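Local coordinates for CELL WALL surface anchor family protein (Streptococcus pneumoniae, PDB 2X9Z) that forms the repeating backbone subunit of the pneumococcal pilus, a surface fibre probably anchored to the cell wall and linked to adhesion, at residues Gly11-Asp16 with Glu35-Thr40; Thr71-Ala76 with Glu109-Ile114; Asp158-Lys163 with Thr203-Gly208; Ala179-Val184 with Gln193-Thr198. The protein carries 1 engineered substitution. All blocks are in the same frame, centred on the assembly; numbering follows the deposited sequence.

Contact 1 (Gly11-Asp16 with Glu35-Thr40); sequences GKANPD and EYEIVT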
loop_
_atom_site.group_PDB
_atom_site.type_symbol
_atom_site.label_atom_id
_atom_site.label_comp_id
_atom_site.label_asym_id
_atom_site.label_seq_id
_atom_site.Cartn_x
_atom_site.Cartn_y
_atom_site.Cartn_z
ATOM N N GLY A 11 -3.988 9.181 -16.288
ATOM C CA GLY A 11 -4.610 8.814 -17.548
ATOM C C GLY A 11 -4.421 7.369 -17.977
ATOM O O GLY A 11 -4.945 6.958 -19.013
ATOM N N LYS A 12 -3.680 6.594 -17.191
ATOM C CA LYS A 12 -3.284 5.256 -17.624
ATOM C C LYS A 12 -3.823 4.114 -16.766
ATOM O O LYS A 12 -3.709 2.952 -17.153
ATOM C CB LYS A 12 -1.759 5.165 -17.711
ATOM C CG LYS A 12 -1.135 6.108 -18.735
ATOM C CD LYS A 12 0.376 5.901 -18.816
ATOM C CE LYS A 12 0.978 6.514 -20.079
ATOM N NZ LYS A 12 0.968 8.001 -20.061
ATOM N N ALA A 13 -4.413 4.428 -15.614
ATOM C CA ALA A 13 -4.931 3.373 -14.744
ATOM C C ALA A 13 -6.218 2.777 -15.308
ATOM O O ALA A 13 -7.084 3.495 -15.800
ATOM C CB ALA A 13 -5.158 3.895 -13.339
ATOM N N ASN A 14 -6.332 1.457 -15.222
ATOM C CA ASN A 14 -7.454 0.739 -15.809
ATOM C C ASN A 14 -7.557 -0.644 -15.174
ATOM O O ASN A 14 -6.831 -1.557 -15.558
ATOM C CB ASN A 14 -7.248 0.632 -17.323
ATOM C CG ASN A 14 -8.450 0.051 -18.044
ATOM O OD1 ASN A 14 -9.198 -0.754 -17.489
ATOM N ND2 ASN A 14 -8.627 0.447 -19.301
ATOM N N PRO A 15 -8.459 -0.802 -14.190
ATOM C CA PRO A 15 -8.544 -2.075 -13.461
ATOM C C PRO A 15 -8.930 -3.251 -14.344
ATOM O O PRO A 15 -8.522 -4.374 -14.055
ATOM C CB PRO A 15 -9.652 -1.824 -12.440
ATOM C CG PRO A 15 -9.673 -0.354 -12.256
ATOM C CD PRO A 15 -9.324 0.233 -13.594
ATOM N N ASP A 16 -9.711 -3.000 -15.389
ATOM C CA ASP A 16 -10.143 -4.066 -16.289
ATOM C C ASP A 16 -9.007 -4.500 -17.208
ATOM O O ASP A 16 -8.859 -5.684 -17.515
ATOM C CB ASP A 16 -11.344 -3.614 -17.122
ATOM C CG ASP A 16 -12.600 -3.430 -16.288
ATOM O OD1 ASP A 16 -12.834 -4.253 -15.378
ATOM O OD2 ASP A 16 -13.358 -2.469 -16.546
ATOM N N GLU A 35 2.663 12.611 -11.962
ATOM C CA GLU A 35 1.252 12.531 -11.601
ATOM C C GLU A 35 0.764 11.089 -11.589
ATOM O O GLU A 35 1.003 10.330 -12.534
ATOM C CB GLU A 35 0.414 13.363 -12.567
ATOM C CG GLU A 35 0.740 14.846 -12.507
ATOM C CD GLU A 35 0.020 15.637 -13.571
ATOM O OE1 GLU A 35 0.423 15.545 -14.750
ATOM O OE2 GLU A 35 -0.945 16.346 -13.227
ATOM N N TYR A 36 0.060 10.733 -10.516
ATOM C CA TYR A 36 -0.412 9.377 -10.281
ATOM C C TYR A 36 -1.923 9.303 -10.149
ATOM O O TYR A 36 -2.583 10.277 -9.788
ATOM C CB TYR A 36 0.184 8.843 -8.981
ATOM C CG TYR A 36 1.648 8.470 -9.061
ATOM C CD1 TYR A 36 2.648 9.395 -8.777
ATOM C CD2 TYR A 36 2.029 7.189 -9.413
ATOM C CE1 TYR A 36 3.987 9.045 -8.846
ATOM C CE2 TYR A 36 3.350 6.834 -9.474
ATOM C CZ TYR A 36 4.328 7.756 -9.190
ATOM O OH TYR A 36 5.649 7.374 -9.271
ATOM N N GLU A 37 -2.459 8.117 -10.404
ATOM C CA GLU A 37 -3.861 7.857 -10.127
ATOM C C GLU A 37 -4.075 6.411 -9.690
ATOM O O GLU A 37 -3.382 5.488 -10.147
ATOM C CB GLU A 37 -4.729 8.192 -11.338
ATOM C CG GLU A 37 -4.479 7.309 -12.535
ATOM C CD GLU A 37 -5.270 7.746 -13.751
ATOM O OE1 GLU A 37 -5.602 6.881 -14.581
ATOM O OE2 GLU A 37 -5.555 8.955 -13.881
ATOM N N ILE A 38 -5.031 6.232 -8.784
ATOM C CA ILE A 38 -5.452 4.922 -8.319
ATOM C C ILE A 38 -6.937 4.833 -8.657
ATOM O O ILE A 38 -7.721 5.692 -8.244
ATOM C CB ILE A 38 -5.283 4.796 -6.787
ATOM C CG1 ILE A 38 -3.841 5.104 -6.359
ATOM C CG2 ILE A 38 -5.744 3.426 -6.305
ATOM C CD1 ILE A 38 -3.721 5.363 -4.883
ATOM N N VAL A 39 -7.316 3.815 -9.423
ATOM C CA VAL A 39 -8.701 3.644 -9.837
ATOM C C VAL A 39 -9.233 2.332 -9.268
ATOM O O VAL A 39 -8.600 1.278 -9.435
ATOM C CB VAL A 39 -8.833 3.642 -11.377
ATOM C CG1 VAL A 39 -10.247 3.294 -11.790
ATOM C CG2 VAL A 39 -8.406 4.994 -11.955
ATOM N N THR A 40 -10.372 2.404 -8.581
ATOM C CA THR A 40 -10.960 1.240 -7.924
ATOM C C THR A 40 -12.407 1.077 -8.357
ATOM O O THR A 40 -13.169 2.045 -8.381
ATOM C CB THR A 40 -10.902 1.385 -6.385
ATOM O OG1 THR A 40 -9.561 1.705 -6.000
ATOM C CG2 THR A 40 -11.325 0.092 -5.700
HETATM O O HOH W 1 -7.311 6.204 -16.279
#

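Contact 2 (Thr71-Ala76 with Glu109-Ile114); sequences TVDDVA and EKTVKI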
loop_
_atom_site.group_PDB
_atom_site.type_symbol
_atom_site.label_atom_id
_atom_site.label_comp_id
_atom_site.label_asym_id
_atom_site.label_seq_id
_atom_site.Cartn_x
_atom_site.Cartn_y
_atom_site.Cartn_z
ATOM N N THR A 71 -12.584 11.290 -6.342
ATOM C CA THR A 71 -13.872 11.363 -7.013
ATOM C C THR A 71 -14.538 9.993 -7.014
ATOM O O THR A 71 -13.860 8.960 -6.984
ATOM C CB THR A 71 -13.728 11.837 -8.489
ATOM O OG1 THR A 71 -12.898 10.919 -9.211
ATOM C CG2 THR A 71 -13.132 13.245 -8.559
ATOM N N VAL A 72 -15.866 9.997 -7.033
ATOM C CA VAL A 72 -16.642 8.794 -7.317
ATOM C C VAL A 72 -17.448 9.060 -8.584
ATOM O O VAL A 72 -18.180 10.044 -8.660
ATOM C CB VAL A 72 -17.596 8.445 -6.167
ATOM C CG1 VAL A 72 -18.446 7.235 -6.540
ATOM C CG2 VAL A 72 -16.820 8.200 -4.881
ATOM N N ASP A 73 -17.284 8.203 -9.591
ATOM C CA ASP A 73 -17.883 8.411 -10.908
ATOM C C ASP A 73 -17.622 9.835 -11.407
ATOM O O ASP A 73 -18.490 10.482 -11.989
ATOM C CB ASP A 73 -19.378 8.075 -10.902
ATOM C CG ASP A 73 -19.645 6.577 -10.755
ATOM O OD1 ASP A 73 -18.703 5.768 -10.880
ATOM O OD2 ASP A 73 -20.803 6.193 -10.513
ATOM N N ASP A 74 -16.400 10.305 -11.174
ATOM C CA ASP A 74 -15.946 11.624 -11.622
ATOM C C ASP A 74 -16.620 12.810 -10.922
ATOM O O ASP A 74 -16.524 13.947 -11.386
ATOM C CB ASP A 74 -16.046 11.751 -13.148
ATOM C CG ASP A 74 -15.113 10.796 -13.879
ATOM O OD1 ASP A 74 -13.939 10.662 -13.469
ATOM O OD2 ASP A 74 -15.551 10.179 -14.873
ATOM N N VAL A 75 -17.284 12.546 -9.799
ATOM C CA VAL A 75 -17.824 13.615 -8.962
ATOM C C VAL A 75 -16.958 13.729 -7.708
ATOM O O VAL A 75 -16.775 12.749 -6.988
ATOM C CB VAL A 75 -19.291 13.345 -8.564
ATOM C CG1 VAL A 75 -19.820 14.468 -7.679
ATOM C CG2 VAL A 75 -20.166 13.175 -9.805
ATOM N N ALA A 76 -16.399 14.911 -7.461
ATOM C CA ALA A 76 -15.554 15.105 -6.289
ATOM C C ALA A 76 -16.327 14.808 -5.009
ATOM O O ALA A 76 -17.468 15.238 -4.845
ATOM C CB ALA A 76 -15.006 16.526 -6.254
ATOM N N GLU A 109 -21.758 -0.841 -10.810
ATOM C CA GLU A 109 -20.380 -0.662 -10.387
ATOM C C GLU A 109 -20.068 0.825 -10.211
ATOM O O GLU A 109 -20.481 1.648 -11.031
ATOM C CB GLU A 109 -19.476 -1.253 -11.462
ATOM C CG GLU A 109 -18.052 -1.522 -11.059
ATOM C CD GLU A 109 -17.283 -2.173 -12.191
ATOM O OE1 GLU A 109 -17.314 -1.626 -13.313
ATOM O OE2 GLU A 109 -16.667 -3.235 -11.970
ATOM N N LYS A 110 -19.341 1.158 -9.148
ATOM C CA LYS A 110 -18.947 2.539 -8.872
ATOM C C LYS A 110 -17.435 2.654 -9.012
ATOM O O LYS A 110 -16.692 1.751 -8.610
ATOM C CB LYS A 110 -19.374 2.971 -7.461
ATOM C CG LYS A 110 -20.882 2.922 -7.203
ATOM C CD LYS A 110 -21.677 3.837 -8.131
ATOM C CE LYS A 110 -21.879 5.206 -7.522
ATOM N NZ LYS A 110 -22.543 6.163 -8.458
ATOM N N THR A 111 -16.974 3.753 -9.593
ATOM C CA THR A 111 -15.552 3.939 -9.828
ATOM C C THR A 111 -14.991 5.040 -8.953
ATOM O O THR A 111 -15.381 6.202 -9.084
ATOM C CB THR A 111 -15.291 4.309 -11.292
ATOM O OG1 THR A 111 -15.774 3.256 -12.136
ATOM C CG2 THR A 111 -13.810 4.511 -11.538
ATOM N N VAL A 112 -14.062 4.677 -8.072
ATOM C CA VAL A 112 -13.375 5.661 -7.241
ATOM C C VAL A 112 -12.041 5.980 -7.891
ATOM O O VAL A 112 -11.314 5.071 -8.273
ATOM C CB VAL A 112 -13.118 5.136 -5.807
ATOM C CG1 VAL A 112 -12.492 6.233 -4.949
ATOM C CG2 VAL A 112 -14.410 4.643 -5.176
ATOM N N LYS A 113 -11.728 7.263 -8.030
ATOM C CA LYS A 113 -10.434 7.671 -8.555
ATOM C C LYS A 113 -9.751 8.617 -7.574
ATOM O O LYS A 113 -10.337 9.603 -7.118
ATOM C CB LYS A 113 -10.600 8.355 -9.916
ATOM C CG LYS A 113 -9.296 8.824 -10.554
ATOM C CD LYS A 113 -9.564 9.338 -11.962
ATOM C CE LYS A 113 -8.358 10.010 -12.574
ATOM N NZ LYS A 113 -8.707 10.553 -13.913
ATOM N N ILE A 114 -8.509 8.294 -7.241
ATOM C CA ILE A 114 -7.700 9.115 -6.356
ATOM C C ILE A 114 -6.493 9.579 -7.158
ATOM O O ILE A 114 -5.789 8.767 -7.763
ATOM C CB ILE A 114 -7.212 8.315 -5.137
ATOM C CG1 ILE A 114 -8.408 7.792 -4.340
ATOM C CG2 ILE A 114 -6.284 9.172 -4.259
ATOM C CD1 ILE A 114 -8.022 6.776 -3.275
HETATM O O HOH W 2 -14.209 8.634 -10.207
HETATM O O HOH W 3 -9.698 12.066 -8.599
HETATM O O HOH W 4 -21.647 4.059 -11.841
HETATM O O HOH W 5 -18.340 3.910 -12.974
#

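Contact 3 (Asp158-Lys163 with Thr203-Gly208); sequences DLTLTK and TVTVNG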
loop_
_atom_site.group_PDB
_atom_site.type_symbol
_atom_site.label_atom_id
_atom_site.label_comp_id
_atom_site.label_asym_id
_atom_site.label_seq_id
_atom_site.Cartn_x
_atom_site.Cartn_y
_atom_site.Cartn_z
ATOM N N ASP A 158 21.132 -6.179 8.109
ATOM C CA ASP A 158 20.064 -6.927 8.768
ATOM C C ASP A 158 18.742 -6.170 8.742
ATOM O O ASP A 158 18.706 -4.945 8.905
ATOM C CB ASP A 158 20.448 -7.250 10.215
ATOM C CG ASP A 158 21.582 -8.259 10.309
ATOM O OD1 ASP A 158 21.626 -9.192 9.482
ATOM O OD2 ASP A 158 22.428 -8.121 11.219
ATOM N N LEU A 159 17.657 -6.910 8.542
ATOM C CA LEU A 159 16.320 -6.331 8.594
ATOM C C LEU A 159 15.387 -7.264 9.364
ATOM O O LEU A 159 15.169 -8.409 8.959
ATOM C CB LEU A 159 15.778 -6.071 7.188
ATOM C CG LEU A 159 14.413 -5.390 7.024
ATOM C CD1 LEU A 159 14.317 -4.074 7.803
ATOM C CD2 LEU A 159 14.130 -5.165 5.550
ATOM N N THR A 160 14.870 -6.772 10.484
ATOM C CA THR A 160 14.065 -7.574 11.398
ATOM C C THR A 160 12.587 -7.197 11.364
ATOM O O THR A 160 12.218 -6.025 11.475
ATOM C CB THR A 160 14.581 -7.449 12.845
ATOM O OG1 THR A 160 15.935 -7.908 12.905
ATOM C CG2 THR A 160 13.726 -8.275 13.802
ATOM N N LEU A 161 11.751 -8.216 11.212
ATOM C CA LEU A 161 10.306 -8.082 11.279
ATOM C C LEU A 161 9.821 -8.483 12.674
ATOM O O LEU A 161 10.195 -9.548 13.180
ATOM C CB LEU A 161 9.689 -8.998 10.225
ATOM C CG LEU A 161 8.178 -9.177 10.200
ATOM C CD1 LEU A 161 7.507 -7.891 9.822
ATOM C CD2 LEU A 161 7.813 -10.271 9.215
ATOM N N THR A 162 9.013 -7.623 13.295
ATOM C CA THR A 162 8.368 -7.948 14.569
ATOM C C THR A 162 6.858 -7.940 14.350
ATOM O O THR A 162 6.320 -7.025 13.736
ATOM C CB THR A 162 8.735 -6.939 15.679
ATOM O OG1 THR A 162 10.154 -6.923 15.870
ATOM C CG2 THR A 162 8.062 -7.301 17.002
ATOM N N LYS A 163 6.182 -8.968 14.846
ATOM C CA LYS A 163 4.747 -9.107 14.638
ATOM C C LYS A 163 4.001 -9.180 15.966
ATOM O O LYS A 163 4.466 -9.817 16.913
ATOM C CB LYS A 163 4.465 -10.356 13.810
ATOM C CG LYS A 163 3.074 -10.416 13.230
ATOM C CD LYS A 163 2.929 -11.641 12.356
ATOM C CE LYS A 163 1.670 -11.564 11.581
ATOM N NZ LYS A 163 0.585 -11.356 12.577
ATOM N N THR A 203 9.497 -12.493 16.149
ATOM C CA THR A 203 10.470 -11.786 15.324
ATOM C C THR A 203 11.162 -12.727 14.363
ATOM O O THR A 203 11.342 -13.910 14.650
ATOM C CB THR A 203 11.561 -11.085 16.159
ATOM O OG1 THR A 203 12.373 -12.063 16.823
ATOM C CG2 THR A 203 10.955 -10.142 17.177
ATOM N N VAL A 204 11.560 -12.179 13.221
ATOM C CA VAL A 204 12.376 -12.902 12.264
ATOM C C VAL A 204 13.282 -11.904 11.537
ATOM O O VAL A 204 12.858 -10.790 11.220
ATOM C CB VAL A 204 11.503 -13.710 11.283
ATOM C CG1 VAL A 204 10.607 -12.791 10.459
ATOM C CG2 VAL A 204 12.366 -14.595 10.391
ATOM N N THR A 205 14.528 -12.300 11.293
ATOM C CA THR A 205 15.518 -11.405 10.707
ATOM C C THR A 205 16.062 -11.956 9.399
ATOM O O THR A 205 16.358 -13.149 9.289
ATOM C CB THR A 205 16.695 -11.156 11.677
ATOM O OG1 THR A 205 16.198 -10.599 12.898
ATOM C CG2 THR A 205 17.717 -10.204 11.059
ATOM N N VAL A 206 16.176 -11.081 8.409
ATOM C CA VAL A 206 16.852 -11.409 7.165
ATOM C C VAL A 206 18.229 -10.747 7.163
ATOM O O VAL A 206 18.359 -9.572 7.500
ATOM C CB VAL A 206 16.041 -10.947 5.943
ATOM C CG1 VAL A 206 16.800 -11.245 4.658
ATOM C CG2 VAL A 206 14.672 -11.618 5.932
ATOM N N ASN A 207 19.256 -11.510 6.811
ATOM C CA ASN A 207 20.615 -10.990 6.823
ATOM C C ASN A 207 21.142 -10.794 5.404
ATOM O O ASN A 207 20.540 -11.271 4.443
ATOM C CB ASN A 207 21.543 -11.939 7.592
ATOM C CG ASN A 207 20.875 -12.560 8.812
ATOM O OD1 ASN A 207 20.593 -13.760 8.833
ATOM N ND2 ASN A 207 20.636 -11.751 9.839
ATOM N N GLY A 208 22.257 -10.079 5.277
ATOM C CA GLY A 208 22.977 -9.998 4.019
ATOM C C GLY A 208 22.343 -9.126 2.951
ATOM O O GLY A 208 22.580 -9.330 1.758
HETATM O O HOH W 6 23.739 -8.920 8.133
#

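Contact 4 (Ala179-Val184 with Gln193-Thr198); sequences ATFDLV and QTVTLT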
loop_
_atom_site.group_PDB
_atom_site.type_symbol
_atom_site.label_atom_id
_atom_site.label_comp_id
_atom_site.label_asym_id
_atom_site.label_seq_id
_atom_site.Cartn_x
_atom_site.Cartn_y
_atom_site.Cartn_z
ATOM N N ALA A 179 2.863 -17.335 9.948
ATOM C CA ALA A 179 2.762 -16.178 9.060
ATOM C C ALA A 179 3.937 -16.157 8.105
ATOM O O ALA A 179 5.087 -16.223 8.532
ATOM C CB ALA A 179 2.713 -14.883 9.871
ATOM N N THR A 180 3.646 -16.088 6.813
ATOM C CA THR A 180 4.689 -16.049 5.798
ATOM C C THR A 180 4.741 -14.664 5.162
ATOM O O THR A 180 3.707 -14.068 4.867
ATOM C CB THR A 180 4.443 -17.126 4.725
ATOM O OG1 THR A 180 4.438 -18.416 5.350
ATOM C CG2 THR A 180 5.536 -17.098 3.654
ATOM N N PHE A 181 5.953 -14.156 4.951
ATOM C CA PHE A 181 6.146 -12.848 4.335
ATOM C C PHE A 181 7.125 -12.952 3.185
ATOM O O PHE A 181 8.132 -13.643 3.281
ATOM C CB PHE A 181 6.721 -11.837 5.335
ATOM C CG PHE A 181 5.850 -11.603 6.529
ATOM C CD1 PHE A 181 5.832 -12.509 7.581
ATOM C CD2 PHE A 181 5.055 -10.466 6.616
ATOM C CE1 PHE A 181 5.029 -12.286 8.693
ATOM C CE2 PHE A 181 4.250 -10.239 7.723
ATOM C CZ PHE A 181 4.236 -11.153 8.756
ATOM N N ASP A 182 6.835 -12.246 2.105
ATOM C CA ASP A 182 7.806 -12.090 1.042
ATOM C C ASP A 182 8.526 -10.767 1.235
ATOM O O ASP A 182 7.894 -9.706 1.311
ATOM C CB ASP A 182 7.112 -12.150 -0.311
ATOM C CG ASP A 182 6.557 -13.528 -0.604
ATOM O OD1 ASP A 182 7.348 -14.496 -0.611
ATOM O OD2 ASP A 182 5.336 -13.650 -0.811
ATOM N N LEU A 183 9.845 -10.831 1.367
ATOM C CA LEU A 183 10.647 -9.621 1.389
ATOM C C LEU A 183 10.914 -9.225 -0.062
ATOM O O LEU A 183 11.549 -9.963 -0.811
ATOM C CB LEU A 183 11.952 -9.837 2.157
ATOM C CG LEU A 183 12.787 -8.569 2.367
ATOM C CD1 LEU A 183 12.082 -7.586 3.291
ATOM C CD2 LEU A 183 14.176 -8.903 2.899
ATOM N N VAL A 184 10.399 -8.062 -0.448
ATOM C CA VAL A 184 10.426 -7.603 -1.829
ATOM C C VAL A 184 11.272 -6.341 -1.914
ATOM O O VAL A 184 11.199 -5.479 -1.040
ATOM C CB VAL A 184 8.986 -7.275 -2.299
ATOM C CG1 VAL A 184 8.961 -6.862 -3.765
ATOM C CG2 VAL A 184 8.052 -8.466 -2.045
ATOM N N GLN A 193 13.588 -12.606 -0.553
ATOM C CA GLN A 193 13.582 -13.681 0.432
ATOM C C GLN A 193 12.158 -13.937 0.882
ATOM O O GLN A 193 11.315 -13.048 0.827
ATOM C CB GLN A 193 14.455 -13.319 1.637
ATOM C CG GLN A 193 14.849 -14.500 2.521
ATOM C CD GLN A 193 15.970 -15.340 1.922
ATOM O OE1 GLN A 193 16.559 -14.983 0.895
ATOM N NE2 GLN A 193 16.281 -16.453 2.573
ATOM N N THR A 194 11.890 -15.164 1.296
ATOM C CA THR A 194 10.613 -15.507 1.893
ATOM C C THR A 194 10.908 -16.019 3.288
ATOM O O THR A 194 11.760 -16.889 3.458
ATOM C CB THR A 194 9.882 -16.580 1.073
ATOM O OG1 THR A 194 9.603 -16.059 -0.235
ATOM C CG2 THR A 194 8.578 -16.983 1.749
ATOM N N VAL A 195 10.235 -15.450 4.286
ATOM C CA VAL A 195 10.468 -15.828 5.674
ATOM C C VAL A 195 9.173 -16.296 6.312
ATOM O O VAL A 195 8.085 -15.937 5.865
ATOM C CB VAL A 195 11.047 -14.660 6.505
ATOM C CG1 VAL A 195 12.353 -14.172 5.902
ATOM C CG2 VAL A 195 10.043 -13.515 6.608
ATOM N N THR A 196 9.302 -17.111 7.348
ATOM C CA THR A 196 8.148 -17.648 8.050
ATOM C C THR A 196 8.277 -17.387 9.540
ATOM O O THR A 196 9.341 -17.615 10.126
ATOM C CB THR A 196 8.025 -19.164 7.817
ATOM O OG1 THR A 196 7.754 -19.418 6.433
ATOM C CG2 THR A 196 6.913 -19.745 8.671
ATOM N N LEU A 197 7.196 -16.917 10.145
ATOM C CA LEU A 197 7.147 -16.709 11.578
ATOM C C LEU A 197 6.269 -17.789 12.193
ATOM O O LEU A 197 5.054 -17.812 11.980
ATOM C CB LEU A 197 6.567 -15.330 11.872
ATOM C CG LEU A 197 6.671 -14.769 13.285
ATOM C CD1 LEU A 197 8.132 -14.636 13.691
ATOM C CD2 LEU A 197 5.965 -13.417 13.363
ATOM N N THR A 198 6.883 -18.698 12.941
ATOM C CA THR A 198 6.115 -19.720 13.634
ATOM C C THR A 198 5.372 -19.079 14.795
ATOM O O THR A 198 5.701 -17.972 15.225
ATOM C CB THR A 198 7.005 -20.846 14.163
ATOM O OG1 THR A 198 8.038 -20.290 14.984
ATOM C CG2 THR A 198 7.635 -21.608 13.010
#

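Contact 1 (Gly11-Asp16 with Glu35-Thr40)
G11 opens the contact with its backbone N-H. The N of G11 lies 2.9 Å from OE2 of E37, and the bond is almost straight at 176°. It reaches that oxygen from well above the carboxylate plane. The phi of G11 is positive (86°), which glycine takes readily. At K12 the side chain leads away from strand 33-42. A13 then brings its N to 2.9 Å from OE1 of E37, on the anti lone pair. Its CB points toward the strand and touches CG2 of V39 at 3.7 Å. The O of A13 and OE1 of E37 also share a water. N14 points away from the strand, and its N is hydrogen-bonded to OD2 of D6. P15 closes the contact: its ring crosses V39 at about a right angle, with CD 3.7 Å from CG1 of V39. To reach the loop, CG of E37 takes the crowded position between N and the carbonyl carbon (chi1 66°), and the chain then extends. A buried carboxylate thus receives two backbone N-H groups, with a water close by. This would be expected to stabilise its charged form, with K113 adding a weak, long ion pair.

Contact 2 (Thr71-Ala76 with Glu109-Ile114)
D73 lays its carboxylate across the end of K110 and the backbone of T111, meeting both side chains at about a right angle. OD2 of D73 forms a salt bridge with NZ of K110 at 2.7 Å. OD1 of D73 takes the N-H of T111 at 3.0 Å. Each oxygen has its own donor, and both donors come from above the carboxylate plane. The K110 chain bends at chi2 and chi3 (-61° and -92°), which curls its amine back to D73. Two waters add to the grip. One joins OD2 of D73 to the O of E109. The other joins OD1 of D73 to OG1 of T111, whose hydroxyl is also hydrogen-bonded to NZ of K41. The N of D73 in turn bonds to the O of T111 at 2.8 Å. T71 and K113 are a hydrogen-bonded pair, with two nearly straight bonds. Their side chains run side by side, and OG1 of T71 touches CB of K113 at 3.5 Å. A further water ties OG1 of T71 to the N of D74 and the O of T111. V72 and V112 are the non-hydrogen-bonded pair on the buried face, where W53 also packs on V112. A type I' turn from V72 to V75, closed by two backbone bonds, leads strand 61-72, antiparallel partner of 110-120, into the outermost strand 75-76: a tight beta hairpin within the Cna-B-like pilin domain.

Contact 3 (Asp158-Lys163 with Thr203-Gly208)
T160 and T205 meet tip to tip through their hydroxyls, with OG1 of T160 2.7 Å from OG1 of T205. In both, OG1 is anti to the carbonyl carbon and CG2 is anti to N. Beyond the end of the strand pairing, ND2 of N207 bonds to OD1 of D158 at 2.8 Å. OD1 lies in the amide plane, but ND2 lies above the carboxylate plane; the planes stand 81° apart. A water also donates to OD1 of D158. At the other end, T162 and T203 lie side by side, with OG1 of T162 3.6 Å from CG2 of T203. L161 and V204 occupy the opposite face, where CB of L161 touches CG1 of V204 at 3.9 Å. The backbone sets these pairs. L159 with V206 and L161 with V204 are hydrogen-bonded pairs, and the strand directions are 163° apart. Farther out, F181 and F217 pack on L161, and V195 packs on V204 and V206. Next along, NZ of K163 is joined covalently to CG of N242 in an isopeptide bond. A lysine on strand 159-166 joined to an asparagine on the parallel neighbour 237-243 is the intramolecular isopeptide cross-link typical of Cna-B-type pilin domains.

Contact 4 (Ala179-Val184 with Gln193-Thr198)
Strands 179-184 and 193-197 run antiparallel, with directions 159° apart and axes 4.7 Å apart at closest approach. A179 with L197, F181 with V195 and L183 with Q193 are the hydrogen-bonded pairs. The shortest of these bonds include N of L197 to O of A179, at 2.7 Å and nearly straight. At the L183/Q193 end, only the bond from N of Q193 to O of L183 is weak, at 3.3 Å; the bond from N of L183 to O of Q193 stays short. On the outer face, OG1 of T194 donates to OD1 of D182 at 2.8 Å, nearly along the C-O axis. The two side chains lie side by side and point the same way. Their first torsions are alike (-68° in D182, -62° in T194), which puts CG of D182 and OG1 of T194 each anti to its carbonyl carbon. OD1 of D182 also forms a salt bridge with NH2 of R220, so this one oxygen serves two donors. The methyl CG2 of T194 meets CG2 of T180 at 3.6 Å, crossing obliquely. On the inner face, CG2 of V195 takes the crowded position between N and the carbonyl carbon. It touches CB of F181 at 3.9 Å and comes obliquely to the ring. CB of L183 rests 3.5 Å from the O of Q193. The segments are the two arms of hairpin 179-185/191-197. Strand 215-219 pairs with the far edge of 179-185, while the inner face packs against strands 159-166 and 203-206.

Overall arrangement
The four contacts fall into two groups, with the centre of the chain between them. Contacts 1 and 2 have centres 11 Å apart and share one sheet, in which strands 33-42 and 110-120 are neighbours. N of V112 lies 2.8 Å from O of T40, a probable hydrogen bond. Contacts 3 and 4 have centres 10 Å apart and belong to two sheets packed face to face. CD2 of L161 touches CD1 of F181 at 3.4 Å. The whole of contact 4 falls in the chain between the two segments of contact 3. L197 packs on K163, beside the isopeptide link to N242. Between the groups, contacts 2 and 3 have centres about 39 Å apart and do not touch.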